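Local coordinates for uncharacterized conserved protein (Staphylococcus epidermidis, PDB 3FRM), which is of unknown function but carries a GNAT-type domain and so is probably an acetyl-CoA-dependent acyltransferase, at residues A169-I181 / D191-I204. Numbering follows the deposited sequence.
Sequences AYVNHQPVGIVDI and DGFGVLEEFQHQGI. With SO4 (sulfate ion), chain H.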
loop_
_atom_site.group_PDB
_atom_site.type_symbol
_atom_site.label_atom_id
_atom_site.label_comp_id
_atom_site.label_asym_id
_atom_site.label_seq_id
_atom_site.Cartn_x
_atom_site.Cartn_y
_atom_site.Cartn_z
ATOM N N ALA A 169 23.852 -3.016 -0.067
ATOM C CA ALA A 169 24.327 -1.943 -0.927
ATOM C C ALA A 169 25.006 -0.871 -0.085
ATOM O O ALA A 169 24.552 -0.575 1.073
ATOM C CB ALA A 169 23.199 -1.341 -1.702
ATOM N N TYR A 170 26.082 -0.301 -0.652
ATOM C CA TYR A 170 26.796 0.790 -0.013
ATOM C C TYR A 170 26.824 1.978 -0.918
ATOM O O TYR A 170 27.067 1.849 -2.128
ATOM C CB TYR A 170 28.257 0.437 0.312
ATOM C CG TYR A 170 28.473 -0.730 1.238
ATOM C CD1 TYR A 170 28.970 -0.531 2.534
ATOM C CD2 TYR A 170 28.195 -2.038 0.828
ATOM C CE1 TYR A 170 29.176 -1.588 3.420
ATOM C CE2 TYR A 170 28.390 -3.118 1.713
ATOM C CZ TYR A 170 28.904 -2.878 3.001
ATOM O OH TYR A 170 29.143 -3.930 3.850
ATOM N N VAL A 171 26.623 3.145 -0.303
ATOM C CA VAL A 171 26.936 4.439 -0.931
ATOM C C VAL A 171 27.959 5.084 -0.026
ATOM O O VAL A 171 27.763 5.152 1.213
ATOM C CB VAL A 171 25.680 5.332 -1.081
ATOM C CG1 VAL A 171 26.041 6.645 -1.755
ATOM C CG2 VAL A 171 24.654 4.602 -1.885
ATOM N N ASN A 172 29.047 5.548 -0.652
ATOM C CA ASN A 172 30.259 6.038 0.018
ATOM C C ASN A 172 30.670 5.169 1.209
ATOM O O ASN A 172 30.809 5.717 2.299
ATOM C CB ASN A 172 30.106 7.491 0.539
ATOM C CG ASN A 172 29.111 8.327 -0.258
ATOM O OD1 ASN A 172 29.454 8.933 -1.272
ATOM N ND2 ASN A 172 27.880 8.394 0.225
ATOM N N HIS A 173 30.852 3.850 1.029
ATOM C CA HIS A 173 31.228 2.913 2.157
ATOM C C HIS A 173 30.268 2.869 3.354
ATOM O O HIS A 173 30.612 2.357 4.413
ATOM C CB HIS A 173 32.664 3.143 2.681
ATOM C CG HIS A 173 33.657 3.347 1.593
ATOM N ND1 HIS A 173 34.010 4.599 1.144
ATOM C CD2 HIS A 173 34.300 2.465 0.796
ATOM C CE1 HIS A 173 34.860 4.483 0.137
ATOM N NE2 HIS A 173 35.046 3.196 -0.095
ATOM N N GLN A 174 29.054 3.375 3.197
ATOM C CA GLN A 174 28.091 3.300 4.286
ATOM C C GLN A 174 26.978 2.314 3.855
ATOM O O GLN A 174 26.429 2.433 2.751
ATOM C CB GLN A 174 27.592 4.714 4.623
ATOM C CG GLN A 174 26.383 4.821 5.585
ATOM C CD GLN A 174 25.623 6.184 5.534
ATOM O OE1 GLN A 174 24.591 6.368 6.214
ATOM N NE2 GLN A 174 26.132 7.127 4.736
ATOM N N PRO A 175 26.681 1.299 4.696
ATOM C CA PRO A 175 25.645 0.374 4.235
ATOM C C PRO A 175 24.269 1.055 4.260
ATOM O O PRO A 175 23.970 1.809 5.168
ATOM C CB PRO A 175 25.719 -0.763 5.229
ATOM C CG PRO A 175 26.255 -0.132 6.500
ATOM C CD PRO A 175 27.124 1.023 6.077
ATOM N N VAL A 176 23.452 0.774 3.261
ATOM C CA VAL A 176 22.297 1.585 2.962
ATOM C C VAL A 176 21.023 0.816 2.444
ATOM O O VAL A 176 19.907 1.302 2.583
ATOM C CB VAL A 176 22.774 2.670 2.004
ATOM C CG1 VAL A 176 21.867 2.829 0.787
ATOM C CG2 VAL A 176 23.042 3.966 2.765
ATOM N N GLY A 177 21.209 -0.378 1.877
ATOM C CA GLY A 177 20.124 -1.178 1.260
ATOM C C GLY A 177 20.339 -2.671 1.487
ATOM O O GLY A 177 21.473 -3.145 1.472
ATOM N N ILE A 178 19.276 -3.433 1.702
ATOM C CA ILE A 178 19.447 -4.886 1.811
ATOM C C ILE A 178 18.365 -5.676 1.065
ATOM O O ILE A 178 17.280 -5.145 0.718
ATOM C CB ILE A 178 19.603 -5.375 3.327
ATOM C CG1 ILE A 178 18.343 -5.041 4.117
ATOM C CG2 ILE A 178 20.878 -4.746 4.003
ATOM C CD1 ILE A 178 18.395 -5.594 5.620
ATOM N N VAL A 179 18.639 -6.943 0.778
ATOM C CA VAL A 179 17.557 -7.783 0.285
ATOM C C VAL A 179 18.019 -9.191 0.469
ATOM O O VAL A 179 19.215 -9.429 0.451
ATOM C CB VAL A 179 17.217 -7.469 -1.223
ATOM C CG1 VAL A 179 18.483 -7.678 -2.185
ATOM C CG2 VAL A 179 15.974 -8.221 -1.679
ATOM N N ASP A 180 17.063 -10.082 0.672
ATOM C CA ASP A 180 17.230 -11.530 0.643
ATOM C C ASP A 180 16.745 -12.113 -0.682
ATOM O O ASP A 180 15.749 -11.663 -1.226
ATOM C CB ASP A 180 16.332 -12.135 1.690
ATOM C CG ASP A 180 16.760 -11.780 3.050
ATOM O OD1 ASP A 180 16.373 -12.503 3.984
ATOM O OD2 ASP A 180 17.525 -10.800 3.197
ATOM N N ILE A 181 17.453 -13.129 -1.163
ATOM C CA ILE A 181 17.071 -13.805 -2.365
ATOM C C ILE A 181 17.090 -15.289 -2.144
ATOM O O ILE A 181 18.019 -15.833 -1.555
ATOM C CB ILE A 181 17.938 -13.421 -3.623
ATOM C CG1 ILE A 181 19.418 -13.448 -3.303
ATOM C CG2 ILE A 181 17.586 -12.037 -4.102
ATOM C CD1 ILE A 181 19.983 -12.109 -2.785
ATOM N N ASP A 191 12.863 -10.932 -0.789
ATOM C CA ASP A 191 12.183 -10.818 0.450
ATOM C C ASP A 191 13.022 -9.898 1.319
ATOM O O ASP A 191 14.252 -9.877 1.222
ATOM C CB ASP A 191 12.094 -12.205 1.102
ATOM C CG ASP A 191 11.186 -12.228 2.307
ATOM O OD1 ASP A 191 11.656 -12.686 3.384
ATOM O OD2 ASP A 191 10.019 -11.772 2.212
ATOM N N GLY A 192 12.356 -9.121 2.159
ATOM C CA GLY A 192 13.056 -8.332 3.173
ATOM C C GLY A 192 13.772 -7.156 2.549
ATOM O O GLY A 192 14.747 -6.677 3.096
ATOM N N PHE A 193 13.289 -6.691 1.387
ATOM C CA PHE A 193 13.947 -5.591 0.712
ATOM C C PHE A 193 13.796 -4.280 1.500
ATOM O O PHE A 193 12.717 -3.932 1.921
ATOM C CB PHE A 193 13.422 -5.460 -0.703
ATOM C CG PHE A 193 13.882 -4.224 -1.389
ATOM C CD1 PHE A 193 14.874 -4.281 -2.361
ATOM C CD2 PHE A 193 13.343 -2.984 -1.045
ATOM C CE1 PHE A 193 15.289 -3.133 -3.009
ATOM C CE2 PHE A 193 13.792 -1.821 -1.639
ATOM C CZ PHE A 193 14.779 -1.890 -2.626
ATOM N N GLY A 194 14.866 -3.542 1.711
ATOM C CA GLY A 194 14.664 -2.193 2.205
ATOM C C GLY A 194 15.866 -1.287 2.035
ATOM O O GLY A 194 17.032 -1.728 2.036
ATOM N N VAL A 195 15.573 -0.004 1.911
ATOM C CA VAL A 195 16.568 1.017 1.761
ATOM C C VAL A 195 16.328 2.006 2.907
ATOM O O VAL A 195 15.198 2.318 3.224
ATOM C CB VAL A 195 16.380 1.684 0.397
ATOM C CG1 VAL A 195 17.313 2.858 0.217
ATOM C CG2 VAL A 195 16.613 0.677 -0.722
ATOM N N LEU A 196 17.383 2.507 3.527
ATOM C CA LEU A 196 17.250 3.456 4.649
ATOM C C LEU A 196 16.516 4.698 4.163
ATOM O O LEU A 196 16.720 5.146 3.015
ATOM C CB LEU A 196 18.641 3.904 5.149
ATOM C CG LEU A 196 19.629 2.888 5.681
ATOM C CD1 LEU A 196 20.956 3.573 6.000
ATOM C CD2 LEU A 196 19.019 2.232 6.970
ATOM N N GLU A 197 15.716 5.286 5.058
ATOM C CA GLU A 197 14.792 6.331 4.658
ATOM C C GLU A 197 15.507 7.436 3.906
ATOM O O GLU A 197 15.206 7.723 2.729
ATOM C CB GLU A 197 14.055 6.906 5.840
ATOM C CG GLU A 197 12.560 7.147 5.572
ATOM C CD GLU A 197 11.865 7.979 6.681
ATOM O OE1 GLU A 197 12.043 7.708 7.912
ATOM O OE2 GLU A 197 11.120 8.914 6.300
ATOM N N GLU A 198 16.479 8.023 4.575
ATOM C CA GLU A 198 17.296 9.065 3.981
ATOM C C GLU A 198 17.870 8.734 2.586
ATOM O O GLU A 198 18.235 9.627 1.823
ATOM C CB GLU A 198 18.396 9.490 4.964
ATOM C CG GLU A 198 19.229 8.339 5.496
ATOM C CD GLU A 198 18.723 7.746 6.831
ATOM O OE1 GLU A 198 19.493 7.844 7.813
ATOM O OE2 GLU A 198 17.591 7.175 6.920
ATOM N N PHE A 199 17.926 7.473 2.213
ATOM C CA PHE A 199 18.497 7.166 0.911
ATOM C C PHE A 199 17.475 6.653 -0.072
ATOM O O PHE A 199 17.824 6.071 -1.112
ATOM C CB PHE A 199 19.642 6.175 1.046
ATOM C CG PHE A 199 20.912 6.769 1.633
ATOM C CD1 PHE A 199 21.836 7.399 0.817
ATOM C CD2 PHE A 199 21.168 6.670 2.986
ATOM C CE1 PHE A 199 23.013 7.926 1.345
ATOM C CE2 PHE A 199 22.347 7.206 3.544
ATOM C CZ PHE A 199 23.269 7.837 2.729
ATOM N N GLN A 200 16.210 6.899 0.216
ATOM C CA GLN A 200 15.179 6.494 -0.709
ATOM C C GLN A 200 14.946 7.509 -1.872
ATOM O O GLN A 200 15.390 8.675 -1.844
ATOM C CB GLN A 200 13.900 6.170 0.042
ATOM C CG GLN A 200 14.082 5.055 1.095
ATOM C CD GLN A 200 12.797 4.689 1.816
ATOM O OE1 GLN A 200 11.772 5.335 1.651
ATOM N NE2 GLN A 200 12.845 3.629 2.632
ATOM N N HIS A 201 14.267 7.012 -2.900
ATOM C CA HIS A 201 13.850 7.733 -4.101
ATOM C C HIS A 201 15.034 8.277 -4.835
ATOM O O HIS A 201 14.897 9.250 -5.536
ATOM C CB HIS A 201 12.899 8.884 -3.787
ATOM C CG HIS A 201 12.062 8.652 -2.575
ATOM N ND1 HIS A 201 11.041 7.727 -2.544
ATOM C CD2 HIS A 201 12.096 9.215 -1.344
ATOM C CE1 HIS A 201 10.462 7.744 -1.358
ATOM N NE2 HIS A 201 11.083 8.638 -0.612
ATOM N N GLN A 202 16.200 7.672 -4.691
ATOM C CA GLN A 202 17.351 8.185 -5.467
ATOM C C GLN A 202 18.139 7.135 -6.263
ATOM O O GLN A 202 19.292 7.373 -6.651
ATOM C CB GLN A 202 18.267 9.068 -4.607
ATOM C CG GLN A 202 19.138 8.342 -3.625
ATOM C CD GLN A 202 19.504 9.239 -2.402
ATOM O OE1 GLN A 202 18.618 9.728 -1.673
ATOM N NE2 GLN A 202 20.803 9.443 -2.182
ATOM N N GLY A 203 17.495 6.000 -6.539
ATOM C CA GLY A 203 17.999 5.045 -7.530
ATOM C C GLY A 203 18.707 3.875 -6.900
ATOM O O GLY A 203 19.085 2.914 -7.580
ATOM N N ILE A 204 18.884 3.952 -5.589
ATOM C CA ILE A 204 19.498 2.865 -4.861
ATOM C C ILE A 204 18.710 1.550 -4.914
ATOM O O ILE A 204 19.318 0.492 -5.159
ATOM C CB ILE A 204 19.815 3.274 -3.453
ATOM C CG1 ILE A 204 20.798 4.463 -3.509
ATOM C CG2 ILE A 204 20.338 2.079 -2.694
ATOM C CD1 ILE A 204 21.027 5.111 -2.128
HETATM S S SO4 H . 14.534 3.929 -6.201
HETATM O O1 SO4 H . 14.440 3.275 -7.505
HETATM O O2 SO4 H . 13.205 3.808 -5.625
HETATM O O3 SO4 H . 15.562 3.235 -5.437
HETATM O O4 SO4 H . 14.833 5.354 -6.344
#
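Gly194 O is met from strand 174-183 by two groups, the amide of Ile178 at 2.8 Å from N to O and the CA-H of Gly177. Gly194 N returns a bond to Ile178 O, closing an antiparallel hydrogen-bonded pair. Farther along, Asp180 and Asp191 exchange backbone bonds, the register having slipped by one residue in a beta bulge at Gly192 and Phe193. The Asp180 carboxylate takes no part in this pairing; its OD2 is hydrogen-bonded to Tyr132 OH. At the other end Leu196 N reaches Val176 O at 3.0 Å. Here Val176 straddles two side chains: CG2 presses on one face of the Phe199 ring in a CH-pi contact, 3.5 Å from its centroid, while CG1 lies 3.8 Å from Ile204 CD1. That same CD1 meets Val171 CG2, and Gln174, extended with CG anti to the backbone N (chi1 170°), lays its amide steeply against the far end of the Phe199 ring, NE2 3.6 Å from CZ. Beyond Val195 the chain leads into a loop like the pyrophosphate-binding loop of GNAT enzymes; Gly203 N, at the helix N-cap, binds a sulfate O4 at 2.7 Å, and Ser206 N and Arg237 also hold this ion, consistent with a phosphate site. The hairpin lies between strands 165-171 and 221-225, with helix 129-136 packed on Ile178 and helix 204-216 on Val179 and Phe193.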